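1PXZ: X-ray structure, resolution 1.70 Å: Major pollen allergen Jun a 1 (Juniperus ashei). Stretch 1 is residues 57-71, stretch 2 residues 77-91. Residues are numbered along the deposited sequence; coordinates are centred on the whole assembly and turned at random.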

# COMPACT_ATOMS: atom_id res chain seq x y z
N THR A 57 24.79 1.78 1.24
CA THR A 57 23.83 1.05 0.41
C THR A 57 22.44 1.13 1.02
O THR A 57 22.29 1.49 2.19
CB THR A 57 24.17 -0.44 0.24
OG1 THR A 57 24.29 -1.04 1.53
CG2 THR A 57 25.50 -0.57 -0.50
N LEU A 58 21.43 0.77 0.22
CA LEU A 58 20.06 0.82 0.74
C LEU A 58 19.86 -0.19 1.84
O LEU A 58 19.25 0.06 2.89
CB LEU A 58 19.11 0.59 -0.45
CG LEU A 58 17.63 0.46 -0.07
CD1 LEU A 58 17.17 1.70 0.68
CD2 LEU A 58 16.78 0.21 -1.32
N ARG A 59 20.37 -1.42 1.65
CA ARG A 59 20.12 -2.45 2.67
C ARG A 59 20.79 -2.11 3.99
O ARG A 59 20.23 -2.37 5.05
CB ARG A 59 20.57 -3.84 2.21
CG ARG A 59 20.21 -4.96 3.20
CD ARG A 59 20.76 -6.27 2.65
NE ARG A 59 20.22 -6.61 1.33
CZ ARG A 59 19.11 -7.30 1.16
NH1 ARG A 59 18.40 -7.75 2.19
NH2 ARG A 59 18.70 -7.56 -0.07
N TYR A 60 21.98 -1.51 3.96
CA TYR A 60 22.56 -1.10 5.25
C TYR A 60 21.63 -0.14 5.97
O TYR A 60 21.34 -0.26 7.15
CB TYR A 60 23.91 -0.43 5.00
CG TYR A 60 24.66 -0.00 6.25
CD1 TYR A 60 25.54 -0.87 6.88
CD2 TYR A 60 24.49 1.27 6.79
CE1 TYR A 60 26.24 -0.49 8.03
CE2 TYR A 60 25.18 1.65 7.93
CZ TYR A 60 26.04 0.77 8.54
OH TYR A 60 26.71 1.20 9.67
N GLY A 61 21.16 0.92 5.32
CA GLY A 61 20.34 1.82 6.13
C GLY A 61 19.03 1.18 6.54
O GLY A 61 18.53 1.39 7.65
N ALA A 62 18.45 0.38 5.65
CA ALA A 62 17.13 -0.21 5.94
C ALA A 62 17.18 -1.22 7.07
O ALA A 62 16.17 -1.49 7.71
CB ALA A 62 16.57 -0.84 4.67
N THR A 63 18.35 -1.82 7.35
CA THR A 63 18.39 -2.84 8.39
C THR A 63 18.90 -2.32 9.73
O THR A 63 19.00 -3.11 10.68
CB THR A 63 19.31 -4.02 7.98
OG1 THR A 63 20.58 -3.48 7.57
CG2 THR A 63 18.72 -4.77 6.79
N ARG A 64 19.24 -1.03 9.84
CA ARG A 64 19.76 -0.58 11.13
C ARG A 64 18.66 -0.64 12.18
O ARG A 64 17.47 -0.47 11.91
CB ARG A 64 20.32 0.84 11.05
CG ARG A 64 21.55 1.04 10.19
CD ARG A 64 22.73 0.12 10.49
NE ARG A 64 22.57 -1.13 9.73
CZ ARG A 64 23.35 -2.20 9.84
NH1 ARG A 64 24.39 -2.23 10.67
NH2 ARG A 64 23.09 -3.27 9.10
N GLU A 65 19.05 -0.85 13.45
CA GLU A 65 18.05 -0.77 14.51
C GLU A 65 17.67 0.67 14.78
O GLU A 65 16.52 0.97 15.09
CB GLU A 65 18.56 -1.44 15.79
CG GLU A 65 18.07 -2.87 16.00
CD GLU A 65 17.34 -3.49 14.82
OE1 GLU A 65 18.01 -3.97 13.85
OE2 GLU A 65 16.08 -3.50 14.88
N LYS A 66 18.59 1.64 14.69
CA LYS A 66 18.15 3.00 15.01
C LYS A 66 17.20 3.57 13.95
O LYS A 66 17.17 3.10 12.82
CB LYS A 66 19.37 3.91 15.16
CG LYS A 66 20.09 4.15 13.83
CD LYS A 66 21.44 4.82 14.11
CE LYS A 66 21.48 6.20 13.48
NZ LYS A 66 22.48 7.10 14.11
N ALA A 67 16.46 4.59 14.35
CA ALA A 67 15.54 5.30 13.48
C ALA A 67 16.29 6.04 12.38
O ALA A 67 17.24 6.79 12.67
CB ALA A 67 14.68 6.30 14.25
N LEU A 68 15.89 5.83 11.13
CA LEU A 68 16.59 6.52 10.05
C LEU A 68 15.59 7.01 8.99
O LEU A 68 14.63 6.28 8.75
CB LEU A 68 17.59 5.61 9.32
CG LEU A 68 18.85 5.21 10.09
CD1 LEU A 68 19.68 4.28 9.20
CD2 LEU A 68 19.63 6.44 10.53
N TRP A 69 15.89 8.16 8.43
CA TRP A 69 15.08 8.71 7.34
C TRP A 69 15.94 8.57 6.09
O TRP A 69 16.87 9.38 5.92
CB TRP A 69 14.66 10.14 7.66
CG TRP A 69 13.58 10.67 6.76
CD1 TRP A 69 13.71 11.05 5.47
CD2 TRP A 69 12.20 10.87 7.10
NE1 TRP A 69 12.50 11.48 4.97
CE2 TRP A 69 11.56 11.38 5.96
CE3 TRP A 69 11.46 10.66 8.27
CZ2 TRP A 69 10.20 11.69 5.92
CZ3 TRP A 69 10.10 10.97 8.24
CH2 TRP A 69 9.51 11.47 7.08
N ILE A 70 15.63 7.56 5.29
CA ILE A 70 16.50 7.24 4.15
C ILE A 70 16.13 8.01 2.88
O ILE A 70 14.97 8.05 2.46
CB ILE A 70 16.48 5.72 3.91
CG1 ILE A 70 16.98 4.96 5.14
CG2 ILE A 70 17.24 5.32 2.66
CD1 ILE A 70 16.51 3.50 5.19
N ILE A 71 17.16 8.64 2.31
CA ILE A 71 17.01 9.43 1.08
C ILE A 71 18.09 9.01 0.07
O ILE A 71 18.97 8.21 0.40
CB ILE A 71 17.17 10.93 1.33
CG1 ILE A 71 18.54 11.26 1.94
CG2 ILE A 71 16.06 11.46 2.22
CD1 ILE A 71 18.85 12.74 1.93
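Stretch 2, residues 77-91: NIKLKMPLYVAGHKT

Stretch 2 runs beside stretch 1 in the same direction, Leu-84 lying near Arg-59, Val-86 and Ala-87 near Ala-62 and Thr-63, and Thr-91 near Trp-69, with 901 Å² buried between them. It is extended for most of its length, with strand at Leu-84 and Tyr-85, and again from Lys-90 onward; Lys-81 (phi/psi -95/-21°) and His-89 (56/53°) depart from this. The partner changes along the way, from the helix that begins at Leu-58 to the strand that starts at Leu-68.

At the far end the two backbones form a parallel sheet, Leu-68 paired with Lys-90 (CA to CA 5.2 Å) and Trp-69 with Thr-91 (CA to CA 4.8 Å). Leu-68 N donates to His-89 O (3.2 Å), Thr-91 N to Leu-68 O (3.1 Å) and Ile-70 N to Thr-91 O (2.7 Å), so that Thr-91 is held by both its amide and its carbonyl. Thr-91 has the largest area covered, 112 Å². Its side chain, chi1 m, shares a face of the sheet with Trp-69 and lies over the indole: CG2 is 3.7 Å from the centroid of the Trp-69 six-membered ring, a CH-pi contact, and OG1 is 3.3 Å from Trp-69 CE3.

Lys-90 points to the other face, beside Leu-68, where its CD lies 4.0 Å from Leu-68 CB. Its chain then reaches back to the loop after the helix, where NZ donates to Arg-64 O at 2.7 Å and Lys-66 O at 2.6 Å, and within its own stretch to Gly-88 O at 3.0 Å. The buried ammonium thus gathers carbonyls from both stretches, while Lys-90 CE packs 3.3 Å from Gly-61 O.

Between sheet and helix, Ala-87 N donates to Ala-62 O (2.9 Å), and Ala-87 CB rests 3.5 Å from Arg-64 O. Water 2 lies 2.9 Å from Glu-65 O and 2.8 Å from Gly-88 O, between the two stretches near the same turn.

Arg-59, with 101 Å² covered, secures the helical end. The edge of its guanidinium meets two successive carbonyls: NH1 donates to Pro-83 O and NH2 to Met-82 O, both at 3.0 Å. Leu-84 CD1 lies over one face of the group and also packs 3.7 Å from Arg-59 CG. Water 1 accepts from Tyr-85 N (2.9 Å) and, weakly, from Arg-59 NH1 (3.0 Å). Leu-84 continues the apolar contact, its CD1 4.0 Å from Ala-62 CB and its CD2 3.8 Å from Leu-58 CD2; Leu-58 CD2 in turn lies 4.0 Å from Ile-78 CD1.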

# COMPACT_ATOMS: atom_id res chain seq x y z
N ASN A 77 18.57 3.10 -10.34
CA ASN A 77 17.87 1.83 -10.54
C ASN A 77 18.55 0.78 -9.70
O ASN A 77 19.73 0.47 -9.94
CB ASN A 77 17.82 1.42 -12.01
CG ASN A 77 17.23 2.53 -12.85
OD1 ASN A 77 16.33 3.23 -12.40
ND2 ASN A 77 17.73 2.76 -14.06
N ILE A 78 17.85 0.25 -8.71
CA ILE A 78 18.51 -0.72 -7.82
C ILE A 78 17.94 -2.11 -8.05
O ILE A 78 16.72 -2.31 -8.05
CB ILE A 78 18.35 -0.33 -6.33
CG1 ILE A 78 19.07 0.95 -5.93
CG2 ILE A 78 18.75 -1.51 -5.46
CD1 ILE A 78 18.62 1.57 -4.62
N LYS A 79 18.84 -3.07 -8.26
CA LYS A 79 18.41 -4.46 -8.41
C LYS A 79 18.90 -5.25 -7.18
O LYS A 79 20.10 -5.49 -7.01
CB LYS A 79 18.91 -5.13 -9.70
CG LYS A 79 18.41 -6.57 -9.84
CD LYS A 79 18.83 -7.19 -11.17
CE LYS A 79 18.27 -8.59 -11.35
NZ LYS A 79 18.86 -9.32 -12.51
N LEU A 80 17.96 -5.64 -6.33
CA LEU A 80 18.38 -6.35 -5.12
C LEU A 80 18.70 -7.81 -5.38
O LEU A 80 18.15 -8.44 -6.30
CB LEU A 80 17.28 -6.25 -4.05
CG LEU A 80 16.94 -4.83 -3.60
CD1 LEU A 80 15.62 -4.84 -2.84
CD2 LEU A 80 18.05 -4.25 -2.72
N LYS A 81 19.56 -8.40 -4.54
CA LYS A 81 19.95 -9.78 -4.78
C LYS A 81 19.11 -10.76 -3.96
O LYS A 81 19.06 -11.94 -4.29
CB LYS A 81 21.41 -10.03 -4.41
CG LYS A 81 22.44 -9.31 -5.27
CD LYS A 81 23.81 -9.88 -4.96
CE LYS A 81 24.90 -9.35 -5.88
NZ LYS A 81 24.92 -7.86 -5.95
N MET A 82 18.49 -10.25 -2.89
CA MET A 82 17.61 -11.03 -2.04
C MET A 82 16.48 -10.13 -1.53
O MET A 82 16.61 -8.91 -1.66
CB MET A 82 18.38 -11.62 -0.86
CG MET A 82 19.38 -12.70 -1.27
SD MET A 82 18.60 -14.22 -1.85
CE MET A 82 17.95 -14.87 -0.31
N PRO A 83 15.42 -10.67 -0.98
CA PRO A 83 14.37 -9.80 -0.40
C PRO A 83 14.97 -8.79 0.57
O PRO A 83 15.87 -9.11 1.35
CB PRO A 83 13.51 -10.81 0.36
CG PRO A 83 13.64 -12.07 -0.44
CD PRO A 83 15.10 -12.10 -0.84
N LEU A 84 14.55 -7.54 0.52
CA LEU A 84 15.06 -6.54 1.45
C LEU A 84 14.09 -6.44 2.62
O LEU A 84 12.98 -5.95 2.39
CB LEU A 84 15.19 -5.20 0.76
CG LEU A 84 15.47 -4.00 1.67
CD1 LEU A 84 16.67 -4.26 2.57
CD2 LEU A 84 15.68 -2.75 0.83
N TYR A 85 14.53 -6.89 3.78
CA TYR A 85 13.74 -6.69 4.99
C TYR A 85 14.04 -5.32 5.58
O TYR A 85 15.21 -4.99 5.82
CB TYR A 85 14.06 -7.81 5.99
CG TYR A 85 13.36 -9.07 5.55
CD1 TYR A 85 12.06 -9.30 5.95
CD2 TYR A 85 14.02 -9.99 4.75
CE1 TYR A 85 11.39 -10.44 5.56
CE2 TYR A 85 13.36 -11.13 4.36
CZ TYR A 85 12.06 -11.35 4.76
OH TYR A 85 11.40 -12.50 4.37
N VAL A 86 13.00 -4.54 5.78
CA VAL A 86 13.09 -3.17 6.25
C VAL A 86 12.77 -3.14 7.75
O VAL A 86 11.67 -3.53 8.17
CB VAL A 86 12.16 -2.20 5.51
CG1 VAL A 86 12.29 -0.79 6.11
CG2 VAL A 86 12.43 -2.12 4.01
N ALA A 87 13.68 -2.69 8.59
CA ALA A 87 13.47 -2.66 10.03
C ALA A 87 12.41 -1.65 10.45
O ALA A 87 11.94 -0.80 9.69
CB ALA A 87 14.83 -2.37 10.69
N GLY A 88 11.98 -1.66 11.71
CA GLY A 88 10.99 -0.65 12.10
C GLY A 88 11.62 0.72 12.28
O GLY A 88 12.86 0.82 12.30
N HIS A 89 10.80 1.76 12.41
CA HIS A 89 11.24 3.14 12.57
C HIS A 89 12.14 3.54 11.41
O HIS A 89 13.26 4.01 11.54
CB HIS A 89 11.96 3.32 13.92
CG HIS A 89 10.92 3.19 15.01
ND1 HIS A 89 10.65 2.02 15.66
CD2 HIS A 89 10.06 4.12 15.49
CE1 HIS A 89 9.67 2.23 16.54
NE2 HIS A 89 9.31 3.48 16.45
N LYS A 90 11.61 3.32 10.20
CA LYS A 90 12.36 3.69 9.01
C LYS A 90 11.43 4.47 8.07
O LYS A 90 10.26 4.09 8.03
CB LYS A 90 12.87 2.48 8.23
CG LYS A 90 13.91 1.61 8.93
CD LYS A 90 15.19 2.39 9.19
CE LYS A 90 16.17 1.56 10.02
NZ LYS A 90 15.67 1.49 11.43
N THR A 91 11.94 5.45 7.36
CA THR A 91 11.29 6.04 6.20
C THR A 91 12.20 5.77 5.00
O THR A 91 13.41 5.98 5.13
CB THR A 91 11.07 7.55 6.34
OG1 THR A 91 10.16 7.73 7.44
CG2 THR A 91 10.45 8.14 5.08
O HOH W 1 17.20 -7.16 4.83
O HOH W 2 14.36 -0.65 14.17
O HOH W 3 12.83 -3.48 13.85